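Local structure of hypothetical protein HI1011 (Haemophilus influenzae, 1YZY) at residues 263-274 with 300-310; 374-382 with 404-412. The protein catalyses the ATP-dependent phosphorylation of 3-oxo-tetronate to 3-oxo-tetronate 4-phosphate, as a member of the four-carbon acid sugar kinase family. All coordinates share one frame; numbering follows the deposited sequence.

In the fold
Contact 1 (263-274 with 300-310) comes first along the chain and closes before contact 2 (374-382 with 404-412) opens; their centres lie about 16 Å apart on the same side of the chain's centre. Contact 1 pairs strand 272-274, an outermost strand, with strand 305-307, which neighbours strand 248-252. Contact 2 packs helix 404-410 against the hairpin of strands 369-375 and 380-385, further in along the strand order. That helix joins the two, since Phe405 and Glu406 also touch Val263 and Tyr266 of helix 257-266. Both contacts belong to the nucleotide-binding part of the chain, near residues that probably bind ATP, such as Ser254 and Gly397.

Contact 1 (263-274 with 300-310); sequences VEKYREKAPHFQ and SEFAPMVYATV
Val263, on helix 257-266, spreads its two methyls over the second segment: CG1 lies on one face of the Tyr307 ring, 4.0 Å from its centroid, in a CH-pi contact, while CG2 meets Thr309 CG2 tip to tip. A beta-branched residue suits a place with two neighbours to fill. One turn on, a chi1 of -169° swings the Tyr266 ring to the far side from its backbone N and lays it alongside Met305; the sulfur SD sits at the ring edge, a Met-aromatic contact, 3.7 Å from Tyr266 CD2. The hydroxyl lies 2.7 Å from Ala303 O, with Gln409 of helix 404-410 also nearby. After Ala270, whose small CB fits against Phe302 CB, the chain enters a parallel strand pairing. Met305 N donates to Pro271 O at 2.8 Å, Phe273 N to Met305 O at 2.7 Å, and Tyr307 N to Phe273 O at 3.1 Å. Pro271 has no N-H to give, yet its carbonyl starts this ladder. Phe273 turns its ring to helix 286-295, edge-to-face with Trp293. Gln274 lays CA over the Tyr307 face opposite Val263, 3.8 Å from the centroid. Tyr307 is thus held between helix and strand, its rotation restricted from both faces, while three backbone bonds, the first two nearly straight, fix the register of the edge strand and apolar contacts seat helix 257-266 on the inner strand 305-307.

Contact 2 (374-382 with 404-412); sequences KQIAPGVPW and FFEYAQGMF
Ile376 stands at the corner between strands 369-375 and 380-385 and packs its branched side chain against helix 404-410. A chi1 of -63° sets CG2 opposite the backbone N, where it touches the helix, 3.4 Å from Phe404 CE1 and 3.8 Å from Ala408 CB, and leaves the other branch to run toward Trp382; there CD1 reaches Ala408 CB too and lies over one face of the indole. The Phe404 side chain crosses that of Ile376 at about a right angle, and its outer ring atoms also touch Val380 CG1, 3.8 Å from Phe404 CZ. Alanine at 408 is small enough to let the isoleucine come close to the helix backbone. Tyr407 turns its ring edge to the carbonyl of Ile376, with CE2 3.2 Å from Ile376 O.

Trp382 meets Ala408 and Met411 with the edge of its five-membered ring. Its NE1 donates to Ala408 O at 3.3 Å, a rather bent bond (138° at the hydrogen), although the acceptor lies almost in the indole plane. Met411 SD comes to the same edge, 3.9 Å from Trp382 NE1, in a Met-aromatic contact. A bend at chi3 (79°) carries the methionine methyl on to Ile376, where CE rests 3.6 Å from Ile376 CA. Phe412, poorly ordered, approaches Trp382 CZ2 with its ring plane steeply inclined to the indole.

A classic beta bulge, with Ile376 and Ala377 both facing Val380, shapes the corner, and Gly379 suits its type II turn because it accepts a positive phi. Apolar contacts therefore supply most of the grip between hairpin and helix, while the one hydrogen bond across the contact, long and bent, probably adds only modest orientation and provides a partner for the backbone carbonyl of Ala408.

Contact 1 (263-274 with 300-310)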
loop_
_atom_site.group_PDB
_atom_site.type_symbol
_atom_site.label_atom_id
_atom_site.label_comp_id
_atom_site.label_asym_id
_atom_site.label_seq_id
_atom_site.Cartn_x
_atom_site.Cartn_y
_atom_site.Cartn_z
ATOM N N VAL A 263 10.476 17.348 -12.543
ATOM C CA VAL A 263 10.918 17.212 -13.933
ATOM C C VAL A 263 11.797 18.413 -14.285
ATOM O O VAL A 263 12.847 18.273 -14.906
ATOM C CB VAL A 263 9.700 17.157 -14.910
ATOM C CG1 VAL A 263 10.157 17.311 -16.352
ATOM C CG2 VAL A 263 8.938 15.844 -14.741
ATOM N N GLU A 264 11.336 19.591 -13.885
ATOM C CA GLU A 264 12.032 20.843 -14.125
ATOM C C GLU A 264 13.406 20.855 -13.440
ATOM O O GLU A 264 14.327 21.554 -13.879
ATOM C CB GLU A 264 11.170 21.992 -13.599
ATOM C CG GLU A 264 11.070 23.195 -14.520
ATOM C CD GLU A 264 12.246 24.144 -14.384
ATOM O OE1 GLU A 264 12.193 25.025 -13.497
ATOM O OE2 GLU A 264 13.216 24.019 -15.164
ATOM N N LYS A 265 13.536 20.090 -12.362
ATOM C CA LYS A 265 14.786 20.021 -11.611
ATOM C C LYS A 265 15.705 18.919 -12.149
ATOM O O LYS A 265 16.938 19.029 -12.071
ATOM C CB LYS A 265 14.477 19.794 -10.123
ATOM C CG LYS A 265 15.375 20.552 -9.144
ATOM C CD LYS A 265 16.588 19.736 -8.715
ATOM C CE LYS A 265 17.341 20.429 -7.582
ATOM N NZ LYS A 265 18.410 19.566 -6.994
ATOM N N TYR A 266 15.101 17.871 -12.702
ATOM C CA TYR A 266 15.851 16.745 -13.240
ATOM C C TYR A 266 16.361 16.937 -14.676
ATOM O O TYR A 266 17.431 16.447 -15.022
ATOM C CB TYR A 266 15.016 15.466 -13.148
ATOM C CG TYR A 266 15.806 14.208 -13.432
ATOM C CD1 TYR A 266 16.928 13.886 -12.670
ATOM C CD2 TYR A 266 15.440 13.343 -14.470
ATOM C CE1 TYR A 266 17.665 12.741 -12.931
ATOM C CE2 TYR A 266 16.175 12.191 -14.739
ATOM C CZ TYR A 266 17.282 11.904 -13.965
ATOM O OH TYR A 266 18.015 10.784 -14.212
ATOM N N ARG A 267 15.587 17.614 -15.520
ATOM C CA ARG A 267 16.000 17.841 -16.902
ATOM C C ARG A 267 17.305 18.639 -16.930
ATOM O O ARG A 267 17.962 18.774 -17.964
ATOM C CB ARG A 267 14.915 18.594 -17.666
ATOM C CG ARG A 267 14.712 20.009 -17.186
ATOM C CD ARG A 267 14.097 20.861 -18.268
ATOM N NE ARG A 267 12.752 20.420 -18.613
ATOM C CZ ARG A 267 12.028 20.952 -19.590
ATOM N NH1 ARG A 267 12.523 21.939 -20.325
ATOM N NH2 ARG A 267 10.796 20.517 -19.815
ATOM N N GLU A 268 17.635 19.209 -15.782
ATOM C CA GLU A 268 18.841 19.995 -15.595
ATOM C C GLU A 268 20.021 19.046 -15.351
ATOM O O GLU A 268 21.169 19.378 -15.654
ATOM C CB GLU A 268 18.628 20.909 -14.381
ATOM C CG GLU A 268 19.827 21.721 -13.928
ATOM C CD GLU A 268 19.668 22.240 -12.503
ATOM O OE1 GLU A 268 18.584 22.769 -12.170
ATOM O OE2 GLU A 268 20.624 22.106 -11.711
ATOM N N LYS A 269 19.721 17.864 -14.820
ATOM C CA LYS A 269 20.733 16.862 -14.491
ATOM C C LYS A 269 20.936 15.699 -15.474
ATOM O O LYS A 269 21.995 15.056 -15.446
ATOM C CB LYS A 269 20.439 16.262 -13.105
ATOM C CG LYS A 269 20.488 17.234 -11.929
ATOM C CD LYS A 269 21.899 17.742 -11.679
ATOM C CE LYS A 269 21.985 18.512 -10.372
ATOM N NZ LYS A 269 21.039 19.658 -10.321
ATOM N N ALA A 270 19.952 15.410 -16.326
ATOM C CA ALA A 270 20.078 14.264 -17.235
ATOM C C ALA A 270 19.416 14.375 -18.618
ATOM O O ALA A 270 18.652 15.307 -18.887
ATOM C CB ALA A 270 19.576 13.001 -16.512
ATOM N N PRO A 271 19.725 13.426 -19.526
ATOM C CA PRO A 271 19.142 13.431 -20.875
ATOM C C PRO A 271 17.622 13.419 -20.758
ATOM O O PRO A 271 17.062 12.587 -20.051
ATOM C CB PRO A 271 19.640 12.112 -21.462
ATOM C CG PRO A 271 20.943 11.914 -20.785
ATOM C CD PRO A 271 20.623 12.267 -19.363
ATOM N N HIS A 272 16.956 14.319 -21.459
ATOM C CA HIS A 272 15.510 14.387 -21.380
ATOM C C HIS A 272 14.872 14.554 -22.746
ATOM O O HIS A 272 15.307 15.366 -23.565
ATOM C CB HIS A 272 15.099 15.535 -20.464
ATOM C CG HIS A 272 15.814 16.817 -20.756
ATOM N ND1 HIS A 272 17.121 17.038 -20.380
ATOM C CD2 HIS A 272 15.412 17.937 -21.399
ATOM C CE1 HIS A 272 17.494 18.241 -20.779
ATOM N NE2 HIS A 272 16.476 18.809 -21.400
ATOM N N PHE A 273 13.804 13.803 -22.961
ATOM C CA PHE A 273 13.080 13.838 -24.212
ATOM C C PHE A 273 11.615 14.032 -23.868
ATOM O O PHE A 273 10.986 13.134 -23.317
ATOM C CB PHE A 273 13.287 12.511 -24.950
ATOM C CG PHE A 273 12.742 12.495 -26.352
ATOM C CD1 PHE A 273 11.387 12.715 -26.599
ATOM C CD2 PHE A 273 13.581 12.246 -27.427
ATOM C CE1 PHE A 273 10.878 12.686 -27.890
ATOM C CE2 PHE A 273 13.081 12.213 -28.729
ATOM C CZ PHE A 273 11.727 12.435 -28.958
ATOM N N GLN A 274 11.077 15.203 -24.180
ATOM C CA GLN A 274 9.674 15.472 -23.901
ATOM C C GLN A 274 8.748 14.726 -24.863
ATOM O O GLN A 274 8.838 14.892 -26.081
ATOM C CB GLN A 274 9.379 16.965 -23.971
ATOM C CG GLN A 274 7.916 17.273 -23.731
ATOM C CD GLN A 274 7.609 18.743 -23.801
ATOM O OE1 GLN A 274 8.480 19.560 -24.098
ATOM N NE2 GLN A 274 6.354 19.096 -23.546
ATOM N N SER A 300 24.876 7.898 -19.518
ATOM C CA SER A 300 25.117 9.147 -18.801
ATOM C C SER A 300 25.138 8.843 -17.299
ATOM O O SER A 300 24.799 7.731 -16.877
ATOM C CB SER A 300 24.027 10.178 -19.115
ATOM O OG SER A 300 24.456 11.102 -20.105
ATOM N N GLU A 301 25.567 9.806 -16.490
ATOM C CA GLU A 301 25.609 9.589 -15.051
ATOM C C GLU A 301 24.214 9.319 -14.497
ATOM O O GLU A 301 24.037 8.459 -13.634
ATOM C CB GLU A 301 26.277 10.765 -14.336
ATOM C CG GLU A 301 25.775 12.139 -14.732
ATOM C CD GLU A 301 26.575 13.242 -14.067
ATOM O OE1 GLU A 301 26.382 13.468 -12.851
ATOM O OE2 GLU A 301 27.411 13.869 -14.754
ATOM N N PHE A 302 23.227 10.049 -15.005
ATOM C CA PHE A 302 21.845 9.862 -14.576
ATOM C C PHE A 302 20.974 9.318 -15.709
ATOM O O PHE A 302 21.125 9.707 -16.871
ATOM C CB PHE A 302 21.273 11.169 -14.019
ATOM C CG PHE A 302 21.812 11.535 -12.656
ATOM C CD1 PHE A 302 21.771 10.612 -11.605
ATOM C CD2 PHE A 302 22.366 12.796 -12.423
ATOM C CE1 PHE A 302 22.275 10.937 -10.346
ATOM C CE2 PHE A 302 22.874 13.133 -11.165
ATOM C CZ PHE A 302 22.828 12.201 -10.126
ATOM N N ALA A 303 20.100 8.378 -15.363
ATOM C CA ALA A 303 19.199 7.743 -16.317
ATOM C C ALA A 303 18.450 8.737 -17.199
ATOM O O ALA A 303 18.064 9.821 -16.751
ATOM C CB ALA A 303 18.221 6.865 -15.586
ATOM N N PRO A 304 18.264 8.393 -18.486
ATOM C CA PRO A 304 17.557 9.281 -19.408
ATOM C C PRO A 304 16.060 9.336 -19.080
ATOM O O PRO A 304 15.466 8.349 -18.657
ATOM C CB PRO A 304 17.836 8.639 -20.765
ATOM C CG PRO A 304 17.880 7.201 -20.442
ATOM C CD PRO A 304 18.709 7.170 -19.176
ATOM N N MET A 305 15.448 10.488 -19.295
ATOM C CA MET A 305 14.038 10.642 -18.989
ATOM C C MET A 305 13.179 11.104 -20.171
ATOM O O MET A 305 13.408 12.117 -20.841
ATOM C CB MET A 305 13.865 11.696 -17.883
ATOM C CG MET A 305 12.449 12.262 -17.762
ATOM S SD MET A 305 12.221 13.390 -16.383
ATOM C CE MET A 305 13.048 14.880 -16.956
ATOM N N VAL A 306 12.149 10.291 -20.399
ATOM C CA VAL A 306 11.082 10.462 -21.375
ATOM C C VAL A 306 9.878 10.927 -20.561
ATOM O O VAL A 306 9.391 10.189 -19.702
ATOM C CB VAL A 306 10.696 9.194 -22.148
ATOM C CG1 VAL A 306 9.733 9.556 -23.253
ATOM C CG2 VAL A 306 11.920 8.523 -22.722
ATOM N N TYR A 307 9.382 12.127 -20.836
ATOM C CA TYR A 307 8.274 12.657 -20.055
ATOM C C TYR A 307 7.132 13.329 -20.797
ATOM O O TYR A 307 7.334 13.989 -21.813
ATOM C CB TYR A 307 8.815 13.637 -19.006
ATOM C CG TYR A 307 9.465 14.880 -19.586
ATOM C CD1 TYR A 307 8.793 16.103 -19.591
ATOM C CD2 TYR A 307 10.748 14.827 -20.144
ATOM C CE1 TYR A 307 9.376 17.235 -20.139
ATOM C CE2 TYR A 307 11.339 15.950 -20.690
ATOM C CZ TYR A 307 10.649 17.150 -20.688
ATOM O OH TYR A 307 11.222 18.261 -21.260
ATOM N N ALA A 308 5.933 13.175 -20.251
ATOM C CA ALA A 308 4.732 13.793 -20.796
ATOM C C ALA A 308 4.390 14.989 -19.898
ATOM O O ALA A 308 3.632 15.878 -20.281
ATOM C CB ALA A 308 3.582 12.790 -20.811
ATOM N N THR A 309 4.998 15.006 -18.717
ATOM C CA THR A 309 4.799 16.050 -17.718
ATOM C C THR A 309 4.879 17.497 -18.210
ATOM O O THR A 309 5.947 17.977 -18.605
ATOM C CB THR A 309 5.811 15.881 -16.591
ATOM O OG1 THR A 309 5.667 14.573 -16.028
ATOM C CG2 THR A 309 5.613 16.941 -15.514
ATOM N N VAL A 310 3.740 18.186 -18.168
ATOM C CA VAL A 310 3.637 19.595 -18.551
ATOM C C VAL A 310 2.766 20.295 -17.510
ATOM O O VAL A 310 1.928 19.655 -16.865
ATOM C CB VAL A 310 2.997 19.803 -19.955
ATOM C CG1 VAL A 310 3.969 19.420 -21.042
ATOM C CG2 VAL A 310 1.702 19.019 -20.081
#

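Contact 2 (374-382 with 404-412)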
loop_
_atom_site.group_PDB
_atom_site.type_symbol
_atom_site.label_atom_id
_atom_site.label_comp_id
_atom_site.label_asym_id
_atom_site.label_seq_id
_atom_site.Cartn_x
_atom_site.Cartn_y
_atom_site.Cartn_z
ATOM N N LYS A 374 13.923 -0.522 0.233
ATOM C CA LYS A 374 14.233 0.763 0.853
ATOM C C LYS A 374 13.380 1.937 0.406
ATOM O O LYS A 374 13.124 2.130 -0.779
ATOM C CB LYS A 374 15.710 1.087 0.681
ATOM C CG LYS A 374 16.291 1.950 1.776
ATOM C CD LYS A 374 17.778 1.703 1.863
ATOM C CE LYS A 374 18.450 2.655 2.814
ATOM N NZ LYS A 374 19.925 2.477 2.730
ATOM N N GLN A 375 12.967 2.732 1.385
ATOM C CA GLN A 375 12.129 3.894 1.157
ATOM C C GLN A 375 12.891 5.076 0.563
ATOM O O GLN A 375 13.805 5.617 1.187
ATOM C CB GLN A 375 11.454 4.298 2.473
ATOM C CG GLN A 375 10.493 5.473 2.377
ATOM C CD GLN A 375 9.711 5.706 3.665
ATOM O OE1 GLN A 375 8.837 4.921 4.029
ATOM N NE2 GLN A 375 10.019 6.795 4.352
ATOM N N ILE A 376 12.521 5.447 -0.658
ATOM C CA ILE A 376 13.127 6.574 -1.360
ATOM C C ILE A 376 12.536 7.846 -0.769
ATOM O O ILE A 376 13.233 8.835 -0.547
ATOM C CB ILE A 376 12.797 6.532 -2.875
ATOM C CG1 ILE A 376 13.399 5.283 -3.511
ATOM C CG2 ILE A 376 13.315 7.774 -3.573
ATOM C CD1 ILE A 376 12.942 5.065 -4.924
ATOM N N ALA A 377 11.225 7.814 -0.568
ATOM C CA ALA A 377 10.474 8.924 0.000
ATOM C C ALA A 377 9.225 8.308 0.634
ATOM O O ALA A 377 8.879 7.160 0.337
ATOM C CB ALA A 377 10.090 9.924 -1.093
ATOM N N PRO A 378 8.558 9.038 1.549
ATOM C CA PRO A 378 7.358 8.457 2.162
ATOM C C PRO A 378 6.358 8.101 1.068
ATOM O O PRO A 378 5.942 8.966 0.289
ATOM C CB PRO A 378 6.842 9.593 3.055
ATOM C CG PRO A 378 8.085 10.336 3.418
ATOM C CD PRO A 378 8.824 10.382 2.095
ATOM N N GLY A 379 6.001 6.822 1.007
ATOM C CA GLY A 379 5.057 6.353 0.009
ATOM C C GLY A 379 5.708 5.863 -1.274
ATOM O O GLY A 379 5.021 5.358 -2.160
ATOM N N VAL A 380 7.027 6.005 -1.381
ATOM C CA VAL A 380 7.740 5.561 -2.574
ATOM C C VAL A 380 8.916 4.621 -2.277
ATOM O O VAL A 380 10.064 5.053 -2.203
ATOM C CB VAL A 380 8.277 6.756 -3.405
ATOM C CG1 VAL A 380 8.683 6.290 -4.792
ATOM C CG2 VAL A 380 7.234 7.855 -3.506
ATOM N N PRO A 381 8.636 3.336 -2.016
ATOM C CA PRO A 381 9.740 2.412 -1.744
ATOM C C PRO A 381 10.315 1.830 -3.053
ATOM O O PRO A 381 9.739 2.009 -4.136
ATOM C CB PRO A 381 9.057 1.323 -0.914
ATOM C CG PRO A 381 7.694 1.264 -1.514
ATOM C CD PRO A 381 7.339 2.725 -1.663
ATOM N N TRP A 382 11.478 1.195 -2.961
ATOM C CA TRP A 382 12.075 0.555 -4.122
ATOM C C TRP A 382 11.399 -0.805 -4.201
ATOM O O TRP A 382 11.131 -1.426 -3.168
ATOM C CB TRP A 382 13.592 0.384 -3.948
ATOM C CG TRP A 382 14.376 1.425 -4.670
ATOM C CD1 TRP A 382 15.193 2.372 -4.119
ATOM C CD2 TRP A 382 14.370 1.669 -6.086
ATOM N NE1 TRP A 382 15.690 3.201 -5.103
ATOM C CE2 TRP A 382 15.202 2.792 -6.318
ATOM C CE3 TRP A 382 13.743 1.052 -7.180
ATOM C CZ2 TRP A 382 15.421 3.311 -7.604
ATOM C CZ3 TRP A 382 13.960 1.567 -8.456
ATOM C CH2 TRP A 382 14.793 2.688 -8.656
ATOM N N PHE A 404 13.496 14.363 -6.326
ATOM C CA PHE A 404 13.153 12.949 -6.352
ATOM C C PHE A 404 13.844 12.067 -7.398
ATOM O O PHE A 404 14.406 11.024 -7.051
ATOM C CB PHE A 404 11.641 12.752 -6.456
ATOM C CG PHE A 404 11.242 11.315 -6.630
ATOM C CD1 PHE A 404 11.348 10.417 -5.570
ATOM C CD2 PHE A 404 10.847 10.833 -7.877
ATOM C CE1 PHE A 404 11.078 9.059 -5.750
ATOM C CE2 PHE A 404 10.576 9.477 -8.066
ATOM C CZ PHE A 404 10.693 8.588 -7.000
ATOM N N PHE A 405 13.780 12.444 -8.672
ATOM C CA PHE A 405 14.391 11.603 -9.707
ATOM C C PHE A 405 15.848 11.241 -9.514
ATOM O O PHE A 405 16.189 10.057 -9.567
ATOM C CB PHE A 405 14.145 12.160 -11.105
ATOM C CG PHE A 405 12.703 12.145 -11.500
ATOM C CD1 PHE A 405 11.935 11.002 -11.305
ATOM C CD2 PHE A 405 12.098 13.283 -12.010
ATOM C CE1 PHE A 405 10.584 10.993 -11.606
ATOM C CE2 PHE A 405 10.748 13.287 -12.317
ATOM C CZ PHE A 405 9.987 12.137 -12.112
ATOM N N GLU A 406 16.704 12.237 -9.285
ATOM C CA GLU A 406 18.125 11.954 -9.070
ATOM C C GLU A 406 18.368 11.257 -7.731
ATOM O O GLU A 406 19.224 10.368 -7.635
ATOM C CB GLU A 406 18.981 13.219 -9.193
ATOM C CG GLU A 406 18.694 14.317 -8.191
ATOM C CD GLU A 406 19.728 15.436 -8.262
ATOM O OE1 GLU A 406 20.921 15.175 -7.969
ATOM O OE2 GLU A 406 19.351 16.575 -8.625
ATOM N N TYR A 407 17.598 11.641 -6.713
ATOM C CA TYR A 407 17.724 11.040 -5.384
ATOM C C TYR A 407 17.451 9.537 -5.407
ATOM O O TYR A 407 18.202 8.756 -4.812
ATOM C CB TYR A 407 16.789 11.711 -4.371
ATOM C CG TYR A 407 16.979 11.173 -2.975
ATOM C CD1 TYR A 407 18.215 11.280 -2.334
ATOM C CD2 TYR A 407 15.954 10.493 -2.320
ATOM C CE1 TYR A 407 18.430 10.720 -1.081
ATOM C CE2 TYR A 407 16.157 9.927 -1.058
ATOM C CZ TYR A 407 17.402 10.042 -0.446
ATOM O OH TYR A 407 17.631 9.468 0.788
ATOM N N ALA A 408 16.348 9.151 -6.044
ATOM C CA ALA A 408 15.973 7.750 -6.169
ATOM C C ALA A 408 17.154 6.923 -6.683
ATOM O O ALA A 408 17.342 5.771 -6.286
ATOM C CB ALA A 408 14.799 7.620 -7.116
ATOM N N GLN A 409 17.940 7.522 -7.576
ATOM C CA GLN A 409 19.109 6.871 -8.158
ATOM C C GLN A 409 20.352 6.998 -7.278
ATOM O O GLN A 409 21.162 6.072 -7.187
ATOM C CB GLN A 409 19.404 7.470 -9.527
ATOM C CG GLN A 409 18.222 7.445 -10.454
ATOM C CD GLN A 409 18.548 7.991 -11.817
ATOM O OE1 GLN A 409 17.937 8.955 -12.269
ATOM N NE2 GLN A 409 19.511 7.366 -12.491
ATOM N N GLY A 410 20.508 8.162 -6.659
ATOM C CA GLY A 410 21.651 8.400 -5.803
ATOM C C GLY A 410 21.900 7.356 -4.732
ATOM O O GLY A 410 23.052 7.042 -4.444
ATOM N N MET A 411 20.843 6.813 -4.134
ATOM C CA MET A 411 21.022 5.824 -3.076
ATOM C C MET A 411 21.630 4.476 -3.465
ATOM O O MET A 411 22.226 3.812 -2.613
ATOM C CB MET A 411 19.739 5.632 -2.258
ATOM C CG MET A 411 18.531 5.121 -3.022
ATOM S SD MET A 411 17.087 5.078 -1.936
ATOM C CE MET A 411 16.631 6.814 -1.965
ATOM N N PHE A 412 21.472 4.048 -4.716
ATOM C CA PHE A 412 22.063 2.772 -5.117
ATOM C C PHE A 412 23.312 2.913 -5.990
ATOM O O PHE A 412 23.737 1.958 -6.650
ATOM C CB PHE A 412 21.023 1.823 -5.746
ATOM C CG PHE A 412 20.571 2.211 -7.130
ATOM C CD1 PHE A 412 19.588 3.178 -7.313
ATOM C CD2 PHE A 412 21.091 1.566 -8.251
ATOM C CE1 PHE A 412 19.128 3.493 -8.586
ATOM C CE2 PHE A 412 20.638 1.874 -9.527
ATOM C CZ PHE A 412 19.653 2.840 -9.694
#